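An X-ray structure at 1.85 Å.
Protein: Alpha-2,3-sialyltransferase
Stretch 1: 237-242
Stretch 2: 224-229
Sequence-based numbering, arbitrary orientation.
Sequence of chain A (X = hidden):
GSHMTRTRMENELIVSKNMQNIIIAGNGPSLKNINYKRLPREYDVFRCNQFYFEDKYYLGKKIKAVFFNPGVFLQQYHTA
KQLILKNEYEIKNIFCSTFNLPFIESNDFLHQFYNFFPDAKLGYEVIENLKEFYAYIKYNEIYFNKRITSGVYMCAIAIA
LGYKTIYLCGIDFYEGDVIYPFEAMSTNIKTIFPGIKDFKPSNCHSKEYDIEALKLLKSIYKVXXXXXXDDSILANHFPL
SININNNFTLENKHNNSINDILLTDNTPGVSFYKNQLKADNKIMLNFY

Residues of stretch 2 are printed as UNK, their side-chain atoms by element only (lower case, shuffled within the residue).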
# COMPACT_ATOMS: atom_id res chain seq x y z
N HIS A 237 42.30 4.87 16.36
CA HIS A 237 41.70 5.07 15.04
C HIS A 237 40.98 6.36 14.88
O HIS A 237 40.89 6.88 13.77
CB HIS A 237 40.77 3.94 14.72
CG HIS A 237 41.46 2.63 14.65
ND1 HIS A 237 42.19 2.24 13.55
CD2 HIS A 237 41.55 1.63 15.55
CE1 HIS A 237 42.69 1.04 13.78
NE2 HIS A 237 42.31 0.64 14.98
N PHE A 238 40.43 6.86 15.99
CA PHE A 238 39.84 8.19 16.03
C PHE A 238 40.52 8.97 17.12
O PHE A 238 40.92 8.38 18.14
CB PHE A 238 38.32 8.07 16.28
CG PHE A 238 37.65 7.32 15.19
CD1 PHE A 238 37.53 5.93 15.26
CD2 PHE A 238 37.26 7.97 14.04
CE1 PHE A 238 36.97 5.24 14.20
CE2 PHE A 238 36.69 7.27 12.99
CZ PHE A 238 36.57 5.90 13.08
N PRO A 239 40.70 10.29 16.89
CA PRO A 239 41.33 11.17 17.88
C PRO A 239 40.50 11.25 19.15
O PRO A 239 39.26 11.45 19.09
CB PRO A 239 41.28 12.55 17.20
CG PRO A 239 40.18 12.42 16.16
CD PRO A 239 40.33 11.03 15.67
N LEU A 240 41.17 11.12 20.30
CA LEU A 240 40.56 11.54 21.56
C LEU A 240 40.14 12.99 21.48
O LEU A 240 40.86 13.87 20.95
CB LEU A 240 41.48 11.32 22.77
CG LEU A 240 41.93 9.92 23.16
CD1 LEU A 240 43.02 10.05 24.23
CD2 LEU A 240 40.75 9.05 23.65
N SER A 241 38.95 13.24 21.99
CA SER A 241 38.43 14.58 22.19
C SER A 241 39.38 15.34 23.15
O SER A 241 39.96 14.75 24.08
CB SER A 241 37.06 14.44 22.84
OG SER A 241 36.32 15.61 22.61
N ILE A 242 39.50 16.64 22.95
CA ILE A 242 40.37 17.46 23.82
C ILE A 242 39.89 17.53 25.28
O ILE A 242 38.69 17.67 25.55
CB ILE A 242 40.57 18.87 23.25
CG1 ILE A 242 41.53 18.81 22.05
CG2 ILE A 242 41.14 19.84 24.33
CD1 ILE A 242 41.58 20.12 21.21
N UNK A 224 32.42 15.23 12.50
CA UNK A 224 33.62 14.90 13.23
C UNK A 224 33.34 13.80 14.21
O UNK A 224 32.29 13.81 14.82
c UNK A 224 34.12 16.19 13.94
n UNK A 224 35.78 16.70 12.24
c UNK A 224 34.74 17.17 12.93
o UNK A 224 34.24 18.29 12.72
N UNK A 225 34.26 12.86 14.32
CA UNK A 225 34.15 11.75 15.21
C UNK A 225 35.36 11.66 16.14
O UNK A 225 36.49 11.44 15.69
c UNK A 225 32.85 10.49 13.37
c UNK A 225 32.68 9.26 12.44
c UNK A 225 33.97 10.39 14.44
c UNK A 225 33.78 9.27 15.44
N UNK A 226 35.08 11.79 17.43
CA UNK A 226 36.09 11.66 18.47
C UNK A 226 35.90 10.46 19.36
O UNK A 226 34.78 9.94 19.49
c UNK A 226 38.01 15.57 17.48
c UNK A 226 37.68 14.44 18.23
c UNK A 226 35.35 14.98 18.10
c UNK A 226 36.34 14.14 18.55
c UNK A 226 35.65 16.11 17.36
o UNK A 226 37.27 17.53 16.31
c UNK A 226 36.01 12.90 19.34
c UNK A 226 36.99 16.40 17.06
N UNK A 227 36.99 10.05 20.00
CA UNK A 227 36.96 9.09 21.10
C UNK A 227 36.91 9.79 22.46
O UNK A 227 37.31 10.97 22.58
c UNK A 227 38.17 8.15 21.03
N UNK A 228 36.45 9.07 23.50
CA UNK A 228 36.40 9.60 24.87
C UNK A 228 37.22 8.74 25.86
O UNK A 228 37.47 9.17 26.99
c UNK A 228 34.93 9.68 25.35
c UNK A 228 34.27 12.09 24.93
c UNK A 228 32.52 10.32 25.28
c UNK A 228 33.92 10.62 24.70
N UNK A 229 37.59 7.53 25.46
CA UNK A 229 38.22 6.56 26.36
C UNK A 229 39.71 6.42 26.04
O UNK A 229 40.08 5.90 24.99
s UNK A 229 35.66 5.49 26.51
c UNK A 229 37.49 5.22 26.30

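Position 224 begins the stretch, in strand conformation, with two side-chain carbons, the second carrying one oxygen and one nitrogen: a short amide. It stands out of reach of stretch 1. This is Asn224.

Position 225 has four carbons, forked at the first, with one arm two carbons long. A branch so close to the backbone suits a strand. The one-carbon arm lies 4.0 Å from CD2 of Phe238, apolar against apolar, while the backbone O of 225 sits 3.8 Å from CG of Pro239. The fork and the unequal arms make it Ile225, and the short arm is CG2.

Position 226 carries one carbon, then a ring of six carbons bearing one oxygen. A ring carbon next to the ring's attachment point packs 3.8 Å from CG of Pro239, and O of Pro239 lies at the ring edge, near its plane. The CB of 226 is 4.0 Å from CB of Ser241. A phenol on a single carbon is Tyr226, and the ring atom meeting the proline is CD1.

Position 227 has one side-chain carbon and nothing more. That CB is 3.8 Å from CD2 of Leu240 and 4.0 Å from O of Phe238. It is Ala227.

Position 228 has four carbons, forked at the second. Its CA-to-CB bond points away from stretch 1, yet the end returns, bringing one terminal carbon within 4.2 Å of CB of Ser241. The later fork gives Leu228, and that carbon is CD2.

Position 229 has one carbon and then a sulfur. The CA-to-CB bond points away; the backbone O of 229 lies 3.5 Å from CD2 of Leu240. One carbon ending in sulfur is Cys229.

The contact turns on a single beta bridge between Leu240 and Ala227, whose CA atoms are 4.4 Å apart. Ala227 spends both backbone polar groups here: its N donates to O of Pro239 at 2.8 Å, and its O accepts from N of Ser241 at 2.9 Å, both nearly straight. Proline can serve at this register because its carbonyl is what the bridge needs; it has no amide hydrogen to give. Weaker CA-H...O contacts add to the seam, from CA of Tyr226 to O of Pro239 at 3.2 Å and from CA of Leu240 to O of Ala227 at 3.5 Å. The readable rule is that two backbone hydrogen bonds set the register, and apolar pairs pack around it: Phe238 with Ile225, Pro239 with Tyr226, Leu240 with Ala227.

Stretch 2 224-229: NIYALC
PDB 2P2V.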